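Local structure of insecticyanin-A (Manduca sexta, 1Z24) at residues Ser21-Ala26 against Ala114-Cys119; Ala46-Asp51 against Tyr88-Lys93; Tyr58-Phe61 against Val66-Tyr69; Ile130-Leu135 against His158-Ser163. The protein binds biliverdin IX gamma to form a blue protein that, mixed with lipoprotein-bound carotenes, gives hornworms their green camouflage. All coordinates share one frame; numbering follows the deposited sequence.

Contact 1 of 4, residues Ser21-Ala26 against Ala114-Cys119. With BLV (biliverdin IX gamma chromophore), chain B.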
# COMPACT_ATOMS: atom_id res chain seq x y z
N SER A 21 5.73 13.07 -26.76
CA SER A 21 6.04 14.30 -27.41
C SER A 21 5.37 15.45 -26.74
O SER A 21 5.86 16.57 -26.76
CB SER A 21 5.75 14.32 -28.89
OG SER A 21 4.43 14.73 -29.09
N ALA A 22 4.22 15.17 -26.17
CA ALA A 22 3.52 16.23 -25.51
C ALA A 22 4.22 16.52 -24.19
O ALA A 22 4.24 17.62 -23.66
CB ALA A 22 2.10 15.73 -25.26
N PHE A 23 4.85 15.50 -23.65
CA PHE A 23 5.52 15.68 -22.39
C PHE A 23 6.83 16.42 -22.45
O PHE A 23 7.27 17.00 -21.48
CB PHE A 23 5.69 14.29 -21.81
CG PHE A 23 6.10 14.24 -20.36
CD1 PHE A 23 5.16 14.54 -19.36
CD2 PHE A 23 7.39 13.85 -19.99
CE1 PHE A 23 5.51 14.49 -18.01
CE2 PHE A 23 7.76 13.81 -18.64
CZ PHE A 23 6.81 14.11 -17.65
N ALA A 24 7.44 16.35 -23.60
CA ALA A 24 8.69 17.01 -23.81
C ALA A 24 8.66 18.49 -23.40
O ALA A 24 7.65 19.20 -23.47
CB ALA A 24 9.19 16.73 -25.25
N GLY A 25 9.79 18.99 -22.94
CA GLY A 25 9.89 20.37 -22.51
C GLY A 25 10.76 20.55 -21.27
O GLY A 25 11.45 19.66 -20.83
N ALA A 26 10.73 21.73 -20.71
CA ALA A 26 11.51 22.05 -19.52
C ALA A 26 10.64 22.02 -18.27
O ALA A 26 9.72 22.83 -18.04
CB ALA A 26 12.11 23.42 -19.75
N ALA A 114 3.01 18.04 -13.87
CA ALA A 114 3.24 16.62 -13.84
C ALA A 114 3.51 16.20 -12.42
O ALA A 114 4.15 16.94 -11.67
CB ALA A 114 4.38 16.06 -14.70
N ILE A 115 3.02 15.02 -12.03
CA ILE A 115 3.26 14.44 -10.71
C ILE A 115 3.99 13.12 -10.97
O ILE A 115 3.40 12.16 -11.51
CB ILE A 115 2.03 14.28 -9.83
CG1 ILE A 115 1.37 15.64 -9.66
CG2 ILE A 115 2.40 13.76 -8.45
CD1 ILE A 115 -0.05 15.44 -9.13
N ASN A 116 5.29 13.12 -10.62
CA ASN A 116 6.20 11.97 -10.80
C ASN A 116 6.51 11.28 -9.49
O ASN A 116 6.49 11.91 -8.44
CB ASN A 116 7.50 12.41 -11.52
CG ASN A 116 7.29 12.60 -13.01
OD1 ASN A 116 8.22 12.62 -13.78
ND2 ASN A 116 6.10 12.72 -13.39
N TYR A 117 6.81 10.00 -9.56
CA TYR A 117 7.09 9.27 -8.34
C TYR A 117 7.94 8.04 -8.55
O TYR A 117 8.14 7.64 -9.64
CB TYR A 117 5.68 8.75 -8.00
CG TYR A 117 5.45 7.57 -7.03
CD1 TYR A 117 5.09 7.83 -5.70
CD2 TYR A 117 5.55 6.25 -7.46
CE1 TYR A 117 4.84 6.80 -4.78
CE2 TYR A 117 5.29 5.21 -6.57
CZ TYR A 117 4.94 5.49 -5.24
OH TYR A 117 4.68 4.47 -4.39
N ASN A 118 8.44 7.45 -7.48
CA ASN A 118 9.23 6.23 -7.54
C ASN A 118 9.20 5.59 -6.15
O ASN A 118 8.89 6.26 -5.19
CB ASN A 118 10.58 6.17 -8.22
CG ASN A 118 11.73 6.25 -7.24
OD1 ASN A 118 11.84 7.18 -6.44
ND2 ASN A 118 12.62 5.29 -7.36
N CYS A 119 9.46 4.31 -6.08
CA CYS A 119 9.47 3.51 -4.88
C CYS A 119 10.65 2.60 -5.04
O CYS A 119 10.76 1.88 -6.01
CB CYS A 119 8.14 2.70 -4.67
SG CYS A 119 8.24 1.90 -3.04
NA BLV B . 16.26 10.98 -9.57
C1A BLV B . 16.72 9.90 -8.89
C2A BLV B . 15.90 8.71 -9.08
C3A BLV B . 14.90 9.08 -9.92
C4A BLV B . 15.13 10.51 -10.22
CMA BLV B . 13.66 8.27 -10.45
OA BLV B . 17.72 9.94 -8.21
CAA BLV B . 16.10 7.41 -8.42
CBA BLV B . 15.59 7.64 -7.03
CGA BLV B . 15.93 6.42 -6.17
O1A BLV B . 15.11 5.60 -5.88
O2A BLV B . 17.05 6.27 -5.80
CHB BLV B . 14.28 11.26 -11.03
NB BLV B . 15.38 13.45 -11.08
C1B BLV B . 14.28 12.63 -11.23
C2B BLV B . 13.14 13.39 -11.67
C3B BLV B . 13.56 14.65 -11.77
C4B BLV B . 14.97 14.68 -11.38
CMB BLV B . 11.75 12.84 -11.97
CAB BLV B . 12.73 15.83 -12.19
CBB BLV B . 12.97 16.96 -11.45
CHC BLV B . 15.76 15.84 -11.42
NC BLV B . 17.95 15.26 -10.57
C1C BLV B . 17.10 16.06 -11.25
C2C BLV B . 17.78 17.26 -11.77
C3C BLV B . 19.08 17.22 -11.47
C4C BLV B . 19.20 15.93 -10.69
CMC BLV B . 17.14 18.27 -12.60
CAC BLV B . 20.27 18.17 -11.72
CBC BLV B . 21.54 17.70 -11.75
CHD BLV B . 20.40 15.46 -10.05
ND BLV B . 20.08 13.03 -10.35
C1D BLV B . 20.83 14.16 -9.90
C2D BLV B . 22.12 13.70 -9.30
C3D BLV B . 22.15 12.33 -9.38
C4D BLV B . 20.91 11.96 -10.04
CMD BLV B . 23.19 14.55 -8.68
OD BLV B . 20.62 10.82 -10.29
CAD BLV B . 23.24 11.44 -8.93
CBD BLV B . 24.03 11.01 -10.15
CGD BLV B . 25.07 9.88 -9.79
O1D BLV B . 26.19 10.17 -9.54
O2D BLV B . 24.75 8.71 -9.74
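N116 OD1 takes a hydrogen bond with the hydroxyl of Y88; the F23 ring edge and the CMB methyl of biliverdin lie alongside it at van der Waals range, F23 CZ 4.4 Å and CMB 4.0 Å from OD1. The same ring edge also presents CE1 to the methyl of A114, and CE1 to CB at 3.8 Å is the closest approach between the two segments. F23 gets there because CG is anti to its backbone N (chi1 -167°), which carries the ring off the short helix 20-23 and in toward strand 113-122. F18 meets the ring edge-to-face and W27 lies against it with the planes inclined.

That helix, followed after A24 by G25-A26-W27, is the lipocalin signature: a short turn of helix plugging one end of the barrel, then the Gly-X-Trp that opens the first strand. The indole NE1 of W27 returns a hydrogen bond to F23 O, and K137 binds A24 O just past the helix. G25 has a phi of 142°, where a CB would run into the carbonyl of A24.

Further along 114-119, N118 turns its amide to the pigment. ND2 donates to the propionate oxygen O1A of biliverdin over 2.9 Å, nearly straight at 169° at the hydrogen, while OD1 is taken up by H131 ND1. Both ends of the amide are thus occupied, which fixes its rotation. One residue on, C119 is tied by a disulfide to C9 in the N-terminal stretch of the chain.

Contact 2 of 4, residues Ala46-Asp51 against Tyr88-Lys93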
# COMPACT_ATOMS: atom_id res chain seq x y z
N ALA A 46 14.43 19.92 -15.18
CA ALA A 46 14.71 18.76 -16.01
C ALA A 46 14.18 19.09 -17.39
O ALA A 46 12.99 19.41 -17.52
CB ALA A 46 14.02 17.50 -15.48
N GLU A 47 15.02 19.03 -18.42
CA GLU A 47 14.55 19.33 -19.77
C GLU A 47 14.66 18.12 -20.65
O GLU A 47 15.75 17.57 -20.81
CB GLU A 47 15.42 20.37 -20.40
CG GLU A 47 14.92 20.86 -21.78
CD GLU A 47 15.94 21.79 -22.47
OE1 GLU A 47 16.32 21.64 -23.61
OE2 GLU A 47 16.39 22.76 -21.68
N TYR A 48 13.51 17.72 -21.22
CA TYR A 48 13.39 16.58 -22.08
C TYR A 48 13.11 17.08 -23.46
O TYR A 48 12.23 17.90 -23.61
CB TYR A 48 12.17 15.69 -21.65
CG TYR A 48 12.22 15.25 -20.16
CD1 TYR A 48 13.43 14.89 -19.57
CD2 TYR A 48 11.09 15.27 -19.33
CE1 TYR A 48 13.52 14.50 -18.23
CE2 TYR A 48 11.15 14.86 -17.99
CZ TYR A 48 12.38 14.47 -17.44
OH TYR A 48 12.51 14.03 -16.13
N LYS A 49 13.89 16.59 -24.41
CA LYS A 49 13.81 16.91 -25.84
C LYS A 49 13.43 15.65 -26.61
O LYS A 49 13.94 14.56 -26.33
CB LYS A 49 15.18 17.29 -26.23
CG LYS A 49 15.35 18.62 -26.85
CD LYS A 49 16.36 18.53 -28.00
CE LYS A 49 16.70 19.88 -28.67
NZ LYS A 49 17.88 20.67 -28.15
N TYR A 50 12.52 15.74 -27.57
CA TYR A 50 12.09 14.57 -28.35
C TYR A 50 12.23 14.80 -29.86
O TYR A 50 11.95 15.88 -30.38
CB TYR A 50 10.60 14.23 -28.01
CG TYR A 50 10.05 12.91 -28.59
CD1 TYR A 50 10.89 11.81 -28.78
CD2 TYR A 50 8.72 12.78 -29.00
CE1 TYR A 50 10.45 10.61 -29.32
CE2 TYR A 50 8.25 11.58 -29.54
CZ TYR A 50 9.11 10.49 -29.70
OH TYR A 50 8.73 9.28 -30.21
N ASP A 51 12.67 13.77 -30.57
CA ASP A 51 12.85 13.83 -32.00
C ASP A 51 11.67 13.18 -32.69
O ASP A 51 11.21 13.68 -33.70
CB ASP A 51 14.02 12.93 -32.42
CG ASP A 51 15.15 13.84 -32.62
OD1 ASP A 51 15.02 15.04 -32.41
OD2 ASP A 51 16.25 13.22 -33.02
N TYR A 88 9.15 6.13 -17.80
CA TYR A 88 10.29 6.31 -18.67
C TYR A 88 11.63 6.05 -17.99
O TYR A 88 11.77 6.04 -16.76
CB TYR A 88 10.18 7.69 -19.40
CG TYR A 88 10.26 8.88 -18.49
CD1 TYR A 88 11.48 9.49 -18.19
CD2 TYR A 88 9.10 9.34 -17.86
CE1 TYR A 88 11.57 10.62 -17.36
CE2 TYR A 88 9.16 10.44 -17.01
CZ TYR A 88 10.39 11.07 -16.77
OH TYR A 88 10.40 12.14 -15.90
N VAL A 89 12.62 5.84 -18.81
CA VAL A 89 13.96 5.57 -18.32
C VAL A 89 14.93 6.62 -18.81
O VAL A 89 14.86 6.98 -19.98
CB VAL A 89 14.45 4.26 -18.92
CG1 VAL A 89 15.86 3.89 -18.36
CG2 VAL A 89 13.34 3.19 -18.75
N MET A 90 15.79 7.08 -17.88
CA MET A 90 16.82 8.06 -18.12
C MET A 90 18.12 7.35 -17.87
O MET A 90 18.31 6.79 -16.81
CB MET A 90 16.66 9.22 -17.17
CG MET A 90 15.34 9.93 -17.44
SD MET A 90 15.28 11.46 -16.47
CE MET A 90 15.20 10.87 -14.73
N THR A 91 18.97 7.35 -18.87
CA THR A 91 20.21 6.68 -18.71
C THR A 91 21.29 7.68 -18.79
O THR A 91 21.41 8.48 -19.75
CB THR A 91 20.36 5.75 -19.87
OG1 THR A 91 19.29 4.80 -19.86
CG2 THR A 91 21.73 5.07 -19.77
N PHE A 92 22.08 7.61 -17.75
CA PHE A 92 23.25 8.48 -17.58
C PHE A 92 24.54 7.67 -17.39
O PHE A 92 24.51 6.62 -16.79
CB PHE A 92 23.13 9.35 -16.31
CG PHE A 92 21.96 10.24 -16.43
CD1 PHE A 92 21.99 11.37 -17.26
CD2 PHE A 92 20.79 9.89 -15.75
CE1 PHE A 92 20.86 12.18 -17.36
CE2 PHE A 92 19.64 10.70 -15.83
CZ PHE A 92 19.71 11.83 -16.64
N LYS A 93 25.67 8.16 -17.89
CA LYS A 93 26.90 7.42 -17.73
C LYS A 93 27.95 8.24 -17.00
O LYS A 93 28.16 9.39 -17.36
CB LYS A 93 27.47 7.05 -19.08
CG LYS A 93 26.57 6.15 -19.90
CD LYS A 93 27.02 5.93 -21.34
CE LYS A 93 26.21 4.87 -22.08
NZ LYS A 93 25.99 5.26 -23.49
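Y48 and Y88 meet through their hydroxyls inside the barrel, OH to OH at 2.8 Å, in a hydrogen bond where either could be the donor. Their rings pair as an offset edge-to-face stack: the edge of Y88 is turned to the face of Y48, with centroids 5.4 Å apart and planes at 70°. Y88 holds CG between its backbone N and carbonyl carbon (chi1 65°), and this points the ring across the interior. M90 adds a Met-aromatic contact, its SD coming in obliquely 3.9 Å from Y48 CE1, while L74 packs on both tyrosines.

All the packing is on this inward side. The backbones themselves stay apart, the nearest CA atoms being those of Y48 and M90 at 10.0 Å, since strands 44-50 and 88-94 are not neighbours in the lipocalin sheet and face each other across the calyx. K49 and K93 point to solvent and never approach the opposite strand.

A phenylalanine in place of Y48 would probably keep much of the ring packing but leave the Y88 hydroxyl short of one partner. That hydroxyl is also bonded to N116 OD1, so the contact amounts to a short buried chain of hydrogen-bonded groups, satisfying one another within otherwise apolar walls.

Contact 3 of 4, residues Tyr58-Phe61 against Val66-Tyr69. With BLV (biliverdin IX gamma chromophore), chain B.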
# COMPACT_ATOMS: atom_id res chain seq x y z
N TYR A 58 18.40 16.69 -20.23
CA TYR A 58 19.34 17.63 -19.77
C TYR A 58 18.83 18.04 -18.37
O TYR A 58 17.81 18.70 -18.23
CB TYR A 58 19.44 18.84 -20.71
CG TYR A 58 20.42 19.86 -20.14
CD1 TYR A 58 21.78 19.77 -20.43
CD2 TYR A 58 20.01 20.90 -19.33
CE1 TYR A 58 22.71 20.66 -19.91
CE2 TYR A 58 20.92 21.82 -18.81
CZ TYR A 58 22.27 21.69 -19.10
OH TYR A 58 23.16 22.60 -18.65
N ASN A 59 19.55 17.63 -17.33
CA ASN A 59 19.13 18.00 -16.00
C ASN A 59 20.14 18.96 -15.38
O ASN A 59 21.37 18.82 -15.52
CB ASN A 59 19.19 16.79 -15.04
CG ASN A 59 18.04 15.78 -15.03
OD1 ASN A 59 16.88 16.08 -15.45
ND2 ASN A 59 18.41 14.52 -14.55
N SER A 60 19.63 19.94 -14.66
CA SER A 60 20.50 20.87 -14.02
C SER A 60 19.93 21.51 -12.79
O SER A 60 18.74 21.62 -12.58
CB SER A 60 20.96 21.99 -14.97
OG SER A 60 19.96 23.01 -15.14
N PHE A 61 20.86 21.97 -12.00
CA PHE A 61 20.58 22.67 -10.79
C PHE A 61 21.79 23.49 -10.43
O PHE A 61 22.86 23.36 -11.04
CB PHE A 61 19.96 21.90 -9.67
CG PHE A 61 20.76 20.75 -9.11
CD1 PHE A 61 22.16 20.72 -9.09
CD2 PHE A 61 20.07 19.67 -8.54
CE1 PHE A 61 22.87 19.66 -8.53
CE2 PHE A 61 20.77 18.60 -7.96
CZ PHE A 61 22.17 18.58 -7.95
N VAL A 66 27.45 27.28 -8.78
CA VAL A 66 27.82 26.39 -9.84
C VAL A 66 26.64 25.65 -10.40
O VAL A 66 25.79 25.11 -9.66
CB VAL A 66 28.72 25.31 -9.31
CG1 VAL A 66 29.09 24.43 -10.53
CG2 VAL A 66 29.88 26.08 -8.70
N LYS A 67 26.62 25.63 -11.70
CA LYS A 67 25.55 24.96 -12.31
C LYS A 67 25.97 23.59 -12.67
O LYS A 67 26.73 23.42 -13.62
CB LYS A 67 25.04 25.61 -13.58
CG LYS A 67 23.68 25.12 -14.03
CD LYS A 67 23.47 24.88 -15.51
CE LYS A 67 23.57 26.00 -16.54
NZ LYS A 67 22.29 26.28 -17.25
N GLU A 68 25.43 22.63 -11.94
CA GLU A 68 25.75 21.26 -12.25
C GLU A 68 24.68 20.64 -13.15
O GLU A 68 23.44 20.82 -12.98
CB GLU A 68 25.97 20.42 -11.02
CG GLU A 68 27.06 21.02 -10.18
CD GLU A 68 27.15 20.32 -8.86
OE1 GLU A 68 26.51 19.32 -8.60
OE2 GLU A 68 27.94 20.89 -8.01
N TYR A 69 25.19 19.87 -14.13
CA TYR A 69 24.25 19.26 -15.02
C TYR A 69 24.59 17.85 -15.43
O TYR A 69 25.70 17.36 -15.19
CB TYR A 69 24.04 20.18 -16.21
CG TYR A 69 25.29 20.31 -16.98
CD1 TYR A 69 25.42 19.51 -18.11
CD2 TYR A 69 26.30 21.21 -16.59
CE1 TYR A 69 26.57 19.62 -18.90
CE2 TYR A 69 27.46 21.33 -17.36
CZ TYR A 69 27.57 20.52 -18.51
OH TYR A 69 28.68 20.58 -19.32
NA BLV B . 16.26 10.98 -9.57
C1A BLV B . 16.72 9.90 -8.89
C2A BLV B . 15.90 8.71 -9.08
C3A BLV B . 14.90 9.08 -9.92
C4A BLV B . 15.13 10.51 -10.22
CMA BLV B . 13.66 8.27 -10.45
OA BLV B . 17.72 9.94 -8.21
CAA BLV B . 16.10 7.41 -8.42
CBA BLV B . 15.59 7.64 -7.03
CGA BLV B . 15.93 6.42 -6.17
O1A BLV B . 15.11 5.60 -5.88
O2A BLV B . 17.05 6.27 -5.80
CHB BLV B . 14.28 11.26 -11.03
NB BLV B . 15.38 13.45 -11.08
C1B BLV B . 14.28 12.63 -11.23
C2B BLV B . 13.14 13.39 -11.67
C3B BLV B . 13.56 14.65 -11.77
C4B BLV B . 14.97 14.68 -11.38
CMB BLV B . 11.75 12.84 -11.97
CAB BLV B . 12.73 15.83 -12.19
CBB BLV B . 12.97 16.96 -11.45
CHC BLV B . 15.76 15.84 -11.42
NC BLV B . 17.95 15.26 -10.57
C1C BLV B . 17.10 16.06 -11.25
C2C BLV B . 17.78 17.26 -11.77
C3C BLV B . 19.08 17.22 -11.47
C4C BLV B . 19.20 15.93 -10.69
CMC BLV B . 17.14 18.27 -12.60
CAC BLV B . 20.27 18.17 -11.72
CBC BLV B . 21.54 17.70 -11.75
CHD BLV B . 20.40 15.46 -10.05
ND BLV B . 20.08 13.03 -10.35
C1D BLV B . 20.83 14.16 -9.90
C2D BLV B . 22.12 13.70 -9.30
C3D BLV B . 22.15 12.33 -9.38
C4D BLV B . 20.91 11.96 -10.04
CMD BLV B . 23.19 14.55 -8.68
OD BLV B . 20.62 10.82 -10.29
CAD BLV B . 23.24 11.44 -8.93
CBD BLV B . 24.03 11.01 -10.15
CGD BLV B . 25.07 9.88 -9.79
O1D BLV B . 26.19 10.17 -9.54
O2D BLV B . 24.75 8.71 -9.74
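F61 touches both E68 and the pigment, the pigment over a ring face and E68 at the ring edge. CB is 4.3 Å from the vinyl carbon CAC of biliverdin. With CG placed between the backbone N and carbonyl carbon (chi1 61°), the ring lays one face over that vinyl group, CG lying by CAC and CD2 coming to 3.5 Å from it. CE2 rests 3.8 Å from the bridge carbon CHD. Across the ring CD1 meets CBC and E68 O, and CE1 meets OE1 of E68 at 3.7 Å, the carboxylate turned 56° from the ring. At the tip, CZ is 4.0 Å from the vinyl end CBC.

Behind the ring is the beta hairpin of strands 55-63 and 66-76, part of the lipocalin barrel wall. F61 and E68 form an antiparallel hydrogen-bonded pair, F61 N to E68 O at 3.0 Å and E68 N to F61 O at 2.8 Å; S60 and Y69 form the adjoining non-hydrogen-bonded pair.

On the other side of the sheet the Y58 and Y69 rings run nearly parallel, planes at 25°, but offset until little of one covers the other. The K67 chain bends past the Y58 hydroxyl and S60 CB.

Contact 4 of 4, residues Ile130-Leu135 against His158-Ser163. With BLV (biliverdin IX gamma chromophore), chain B.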
# COMPACT_ATOMS: atom_id res chain seq x y z
N ILE A 130 10.32 6.43 -0.61
CA ILE A 130 9.43 7.00 -1.60
C ILE A 130 9.96 8.35 -2.09
O ILE A 130 10.37 9.24 -1.30
CB ILE A 130 8.02 7.22 -1.01
CG1 ILE A 130 7.27 5.89 -0.68
CG2 ILE A 130 7.21 8.16 -1.92
CD1 ILE A 130 7.15 4.98 -1.90
N HIS A 131 9.95 8.53 -3.39
CA HIS A 131 10.38 9.80 -3.93
C HIS A 131 9.26 10.40 -4.77
O HIS A 131 8.55 9.67 -5.44
CB HIS A 131 11.67 9.78 -4.72
CG HIS A 131 12.70 9.11 -3.91
ND1 HIS A 131 13.08 7.79 -4.12
CD2 HIS A 131 13.42 9.59 -2.86
CE1 HIS A 131 14.04 7.52 -3.17
NE2 HIS A 131 14.26 8.58 -2.41
N ALA A 132 9.10 11.73 -4.75
CA ALA A 132 8.05 12.35 -5.56
C ALA A 132 8.43 13.76 -5.94
O ALA A 132 9.16 14.41 -5.19
CB ALA A 132 6.71 12.39 -4.84
N TRP A 133 7.91 14.22 -7.10
CA TRP A 133 8.22 15.57 -7.59
C TRP A 133 7.05 16.28 -8.22
O TRP A 133 6.32 15.71 -9.05
CB TRP A 133 9.17 15.47 -8.79
CG TRP A 133 10.48 14.86 -8.52
CD1 TRP A 133 11.68 15.52 -8.34
CD2 TRP A 133 10.74 13.41 -8.43
NE1 TRP A 133 12.68 14.55 -8.14
CE2 TRP A 133 12.15 13.26 -8.17
CE3 TRP A 133 9.91 12.27 -8.51
CZ2 TRP A 133 12.77 11.96 -8.01
CZ3 TRP A 133 10.45 11.01 -8.35
CH2 TRP A 133 11.87 10.85 -8.12
N ILE A 134 6.88 17.53 -7.84
CA ILE A 134 5.80 18.30 -8.43
C ILE A 134 6.47 19.10 -9.52
O ILE A 134 7.36 19.93 -9.27
CB ILE A 134 5.06 19.15 -7.45
CG1 ILE A 134 4.18 18.22 -6.67
CG2 ILE A 134 4.09 19.99 -8.23
CD1 ILE A 134 4.09 18.87 -5.30
N LEU A 135 6.10 18.83 -10.75
CA LEU A 135 6.74 19.52 -11.84
C LEU A 135 5.82 20.45 -12.60
O LEU A 135 4.65 20.14 -12.84
CB LEU A 135 7.25 18.51 -12.91
CG LEU A 135 8.07 17.38 -12.31
CD1 LEU A 135 8.37 16.46 -13.46
CD2 LEU A 135 9.35 18.00 -11.83
N HIS A 158 -2.75 8.15 -0.43
CA HIS A 158 -2.28 6.88 0.15
C HIS A 158 -0.93 6.47 -0.38
O HIS A 158 -0.41 5.42 -0.05
CB HIS A 158 -3.27 5.72 -0.19
CG HIS A 158 -3.44 5.48 -1.65
ND1 HIS A 158 -3.96 6.43 -2.49
CD2 HIS A 158 -3.15 4.38 -2.39
CE1 HIS A 158 -3.97 5.91 -3.69
NE2 HIS A 158 -3.49 4.67 -3.67
N LEU A 159 -0.37 7.28 -1.24
CA LEU A 159 0.91 6.93 -1.78
C LEU A 159 1.94 8.00 -1.51
O LEU A 159 3.12 7.72 -1.46
CB LEU A 159 0.91 6.79 -3.29
CG LEU A 159 -0.03 5.73 -3.77
CD1 LEU A 159 -0.07 5.87 -5.27
CD2 LEU A 159 0.56 4.35 -3.45
N ILE A 160 1.47 9.23 -1.37
CA ILE A 160 2.34 10.36 -1.13
C ILE A 160 1.86 11.23 -0.02
O ILE A 160 0.74 11.68 -0.05
CB ILE A 160 2.44 11.21 -2.36
CG1 ILE A 160 3.14 10.42 -3.43
CG2 ILE A 160 3.20 12.53 -2.13
CD1 ILE A 160 2.81 11.07 -4.78
N ASP A 161 2.71 11.46 0.94
CA ASP A 161 2.33 12.30 2.02
C ASP A 161 2.75 13.73 1.59
O ASP A 161 3.92 14.15 1.69
CB ASP A 161 3.09 11.85 3.22
CG ASP A 161 2.86 12.77 4.44
OD1 ASP A 161 3.28 12.48 5.51
OD2 ASP A 161 2.13 13.86 4.31
N ALA A 162 1.74 14.45 1.20
CA ALA A 162 1.89 15.80 0.73
C ALA A 162 2.54 16.74 1.66
O ALA A 162 3.21 17.70 1.28
CB ALA A 162 0.68 16.33 0.05
N SER A 163 2.35 16.47 2.90
CA SER A 163 2.92 17.33 3.89
C SER A 163 4.41 17.16 3.95
O SER A 163 5.08 17.86 4.67
CB SER A 163 2.33 17.01 5.24
OG SER A 163 2.96 15.89 5.77
NA BLV B . 16.26 10.98 -9.57
C1A BLV B . 16.72 9.90 -8.89
C2A BLV B . 15.90 8.71 -9.08
C3A BLV B . 14.90 9.08 -9.92
C4A BLV B . 15.13 10.51 -10.22
CMA BLV B . 13.66 8.27 -10.45
OA BLV B . 17.72 9.94 -8.21
CAA BLV B . 16.10 7.41 -8.42
CBA BLV B . 15.59 7.64 -7.03
CGA BLV B . 15.93 6.42 -6.17
O1A BLV B . 15.11 5.60 -5.88
O2A BLV B . 17.05 6.27 -5.80
CHB BLV B . 14.28 11.26 -11.03
NB BLV B . 15.38 13.45 -11.08
C1B BLV B . 14.28 12.63 -11.23
C2B BLV B . 13.14 13.39 -11.67
C3B BLV B . 13.56 14.65 -11.77
C4B BLV B . 14.97 14.68 -11.38
CMB BLV B . 11.75 12.84 -11.97
CAB BLV B . 12.73 15.83 -12.19
CBB BLV B . 12.97 16.96 -11.45
CHC BLV B . 15.76 15.84 -11.42
NC BLV B . 17.95 15.26 -10.57
C1C BLV B . 17.10 16.06 -11.25
C2C BLV B . 17.78 17.26 -11.77
C3C BLV B . 19.08 17.22 -11.47
C4C BLV B . 19.20 15.93 -10.69
CMC BLV B . 17.14 18.27 -12.60
CAC BLV B . 20.27 18.17 -11.72
CBC BLV B . 21.54 17.70 -11.75
CHD BLV B . 20.40 15.46 -10.05
ND BLV B . 20.08 13.03 -10.35
C1D BLV B . 20.83 14.16 -9.90
C2D BLV B . 22.12 13.70 -9.30
C3D BLV B . 22.15 12.33 -9.38
C4D BLV B . 20.91 11.96 -10.04
CMD BLV B . 23.19 14.55 -8.68
OD BLV B . 20.62 10.82 -10.29
CAD BLV B . 23.24 11.44 -8.93
CBD BLV B . 24.03 11.01 -10.15
CGD BLV B . 25.07 9.88 -9.79
O1D BLV B . 26.19 10.17 -9.54
O2D BLV B . 24.75 8.71 -9.74
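A132 and I160 make the apolar core of this contact, CB of A132 touching CD1 of I160 at 4.1 Å. I160 keeps CG1 beside its backbone N (chi1 -66°) and extends onward, so the tip of the branch reaches the strand while its backbone stays back. Next to it I130 sets CG2 4.1 Å from the carbonyl oxygen of L159. Here the loop following helix 144-154 lies along the outside of barrel strand 127-136, in the part of the lipocalin fold where the helix packs beside the calyx.

Polar bonding within the loop centres on D161. Its OD2 accepts from S163 N at 3.0 Å, an Asx turn, and from S163 OG at 2.6 Å, both donors approaching from the same face of the carboxylate. This shapes the start of the 3-10 turn at 162-163.

Pigment contacts come from the residues in between, H131, W133 and L135, whose side chains point into the barrel. The indole of W133 lies over the biliverdin, with CZ2 3.4 Å from CHB and methyl CMB above its centre, while NE1 is held by E38 OE1. L135 adds CD2 at 3.8 Å from the vinyl carbon CBB. An alanine here instead of W133 would probably leave that side of the pigment uncovered and the E38 carboxylate without its indole mate.

H131 has both nitrogens bonded, ND1 to N118 OD1 and NE2 to D2 OD2. With the propionate oxygen O1A 3.5 Å from ND1, this is consistent with a doubly protonated, positively charged imidazole beside the pigment's carboxylate.

How the contacts relate
All four contacts belong to one lipocalin barrel, and all four reach the pigment, but they use the barrel differently. Contacts 1, 2 and 4 are buried, while contact 3 is partly buried. Their chemistry follows their place: backbone pairing of neighbouring strands in the wall at contact 3, tyrosine hydroxyls bonded across the interior at contact 2, and apolar packing of a late loop outside the wall at contact 4. Contact 1 brings the short helix 20-23 against the wall and shares an aromatic cluster with contact 2, F23 packing on Y48. Contacts 1 and 4 hold adjacent strands. Contacts 3 and 4, their centres about 23 Å apart, lie on opposite sides of the chain's centre.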